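Local structure of GTP cyclohydrolase 1 type 2 homolog (Staphylococcus aureus subsp. aureus, 3LNL) at residues Glu39-Leu44 and Gly61-Ile66. The protein is of unknown function, but is a NIF3-family protein that binds zinc at a dinuclear centre and assembles into a toroid-shaped homohexamer capped by PII-like domains. The protein carries 2 engineered substitutions. Residues are numbered along the deposited sequence; the frame is centred on the assembly and turned at random.
Sequences EVTGVL and GYNTII
Asn63 is the bump that fills the bend of 39-44. Its CG sits between its own backbone N and carbonyl carbon (chi1 74°), which swings the amide across to 39-44. There ND2 donates to Glu39 O at 2.7 Å, in the plane of that carbonyl, while OD1 takes Thr41 N at 2.9 Å along a nearly straight N-H (174°), the donor standing above the amide plane. Thr64 OG1 also donates to OD1, fixing the amide's rotation. Thr41 OG1, in the crowded position between its own N and carbonyl carbon (chi1 59°), fits in beside Gly61 O, at 3.0 Å, where a Schellman motif ends helix 51-60. Gly42 is a hollow: the Tyr62 ring lies against its bare backbone, CD1 3.6 Å from Gly42 CA, just where a CB would collide, and the ring continues over Val43 N with one face. Beyond this the two segments become neighbouring parallel strands of a NIF3 domain, joined by helix 51-60 in a beta-alpha-beta crossover. A weak bond from Thr64 N to Gly42 O starts the ladder; Leu44 N to Thr64 O and Ile66 N to Leu44 O, both 3.0 Å, continue it. Leu44 and Ile65 face helix 51-60, both meeting Ala57. Val43 and Thr64 take the other face, Val43 CG1 nestling obliquely against Ile66 CD1 at 3.7 Å. From the loop, Val40 crosses Thr64 at about a right angle, CG1 3.6 Å from Thr64 OG1; Val40, Thr64 and Ile66 pack on helix 7-17.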
loop_
_atom_site.group_PDB
_atom_site.type_symbol
_atom_site.label_atom_id
_atom_site.label_comp_id
_atom_site.label_asym_id
_atom_site.label_seq_id
_atom_site.Cartn_x
_atom_site.Cartn_y
_atom_site.Cartn_z
ATOM N N GLU B 39 40.608 8.393 -17.589
ATOM C CA GLU B 39 40.983 7.663 -18.806
ATOM C C GLU B 39 40.987 6.132 -18.541
ATOM O O GLU B 39 41.516 5.705 -17.533
ATOM C CB GLU B 39 42.348 8.220 -19.308
ATOM C CG GLU B 39 42.919 7.470 -20.440
ATOM C CD GLU B 39 44.169 8.084 -21.061
ATOM O OE1 GLU B 39 44.504 9.287 -20.842
ATOM O OE2 GLU B 39 44.767 7.284 -21.811
ATOM N N VAL B 40 40.362 5.342 -19.416
ATOM C CA VAL B 40 40.275 3.886 -19.275
ATOM C C VAL B 40 41.587 3.236 -19.684
ATOM O O VAL B 40 42.064 3.460 -20.793
ATOM C CB VAL B 40 39.155 3.301 -20.134
ATOM C CG1 VAL B 40 39.112 1.751 -20.049
ATOM C CG2 VAL B 40 37.788 3.894 -19.721
ATOM N N THR B 41 42.184 2.451 -18.795
ATOM C CA THR B 41 43.466 1.817 -19.107
ATOM C C THR B 41 43.301 0.386 -19.564
ATOM O O THR B 41 44.191 -0.179 -20.184
ATOM C CB THR B 41 44.416 1.794 -17.870
ATOM O OG1 THR B 41 43.783 1.067 -16.803
ATOM C CG2 THR B 41 44.830 3.220 -17.435
ATOM N N GLY B 42 42.137 -0.202 -19.283
ATOM C CA GLY B 42 41.869 -1.563 -19.662
ATOM C C GLY B 42 40.559 -1.957 -19.027
ATOM O O GLY B 42 40.172 -1.356 -18.017
ATOM N N VAL B 43 39.892 -2.970 -19.601
ATOM C CA VAL B 43 38.591 -3.438 -19.115
ATOM C C VAL B 43 38.585 -4.964 -18.781
ATOM O O VAL B 43 38.950 -5.792 -19.614
ATOM C CB VAL B 43 37.438 -3.110 -20.150
ATOM C CG1 VAL B 43 36.017 -3.628 -19.659
ATOM C CG2 VAL B 43 37.413 -1.568 -20.500
ATOM N N LEU B 44 38.149 -5.276 -17.558
ATOM C CA LEU B 44 37.961 -6.604 -17.057
ATOM C C LEU B 44 36.504 -6.847 -16.867
ATOM O O LEU B 44 35.849 -6.115 -16.095
ATOM C CB LEU B 44 38.676 -6.770 -15.713
ATOM C CG LEU B 44 38.815 -8.167 -15.129
ATOM C CD1 LEU B 44 39.691 -9.068 -16.056
ATOM C CD2 LEU B 44 39.406 -8.015 -13.699
ATOM N N GLY B 61 46.841 -4.057 -14.428
ATOM C CA GLY B 61 46.898 -2.653 -14.812
ATOM C C GLY B 61 45.627 -2.134 -15.468
ATOM O O GLY B 61 45.660 -1.138 -16.172
ATOM N N TYR B 62 44.491 -2.780 -15.212
ATOM C CA TYR B 62 43.216 -2.281 -15.720
ATOM C C TYR B 62 42.473 -1.460 -14.650
ATOM O O TYR B 62 42.381 -1.902 -13.504
ATOM C CB TYR B 62 42.326 -3.430 -16.169
ATOM C CG TYR B 62 42.882 -4.289 -17.302
ATOM C CD1 TYR B 62 44.013 -3.922 -18.034
ATOM C CD2 TYR B 62 42.252 -5.461 -17.641
ATOM C CE1 TYR B 62 44.495 -4.711 -19.099
ATOM C CE2 TYR B 62 42.738 -6.271 -18.671
ATOM C CZ TYR B 62 43.835 -5.887 -19.396
ATOM O OH TYR B 62 44.248 -6.741 -20.391
ATOM N N ASN B 63 41.886 -0.319 -15.048
ATOM C CA ASN B 63 41.211 0.552 -14.084
ATOM C C ASN B 63 39.712 0.540 -14.233
ATOM O O ASN B 63 39.033 1.345 -13.590
ATOM C CB ASN B 63 41.768 1.983 -14.126
ATOM C CG ASN B 63 41.321 2.731 -15.355
ATOM O OD1 ASN B 63 40.812 2.117 -16.271
ATOM N ND2 ASN B 63 41.512 4.056 -15.389
ATOM N N THR B 64 39.177 -0.397 -15.016
ATOM C CA THR B 64 37.737 -0.474 -15.247
ATOM C C THR B 64 37.272 -1.914 -15.190
ATOM O O THR B 64 37.852 -2.799 -15.881
ATOM C CB THR B 64 37.364 0.149 -16.610
ATOM O OG1 THR B 64 37.878 1.480 -16.653
ATOM C CG2 THR B 64 35.820 0.168 -16.869
ATOM N N ILE B 65 36.232 -2.145 -14.368
ATOM C CA ILE B 65 35.593 -3.432 -14.252
ATOM C C ILE B 65 34.167 -3.227 -14.679
ATOM O O ILE B 65 33.512 -2.294 -14.203
ATOM C CB ILE B 65 35.674 -4.039 -12.821
ATOM C CG1 ILE B 65 37.155 -4.229 -12.450
ATOM C CG2 ILE B 65 34.855 -5.400 -12.673
ATOM C CD1 ILE B 65 37.434 -4.569 -10.973
ATOM N N ILE B 66 33.700 -4.087 -15.594
ATOM C CA ILE B 66 32.287 -4.181 -15.902
ATOM C C ILE B 66 31.733 -5.532 -15.378
ATOM O O ILE B 66 32.118 -6.608 -15.860
ATOM C CB ILE B 66 32.010 -4.116 -17.410
ATOM C CG1 ILE B 66 32.550 -2.833 -18.030
ATOM C CG2 ILE B 66 30.425 -4.181 -17.631
ATOM C CD1 ILE B 66 32.434 -2.772 -19.565
#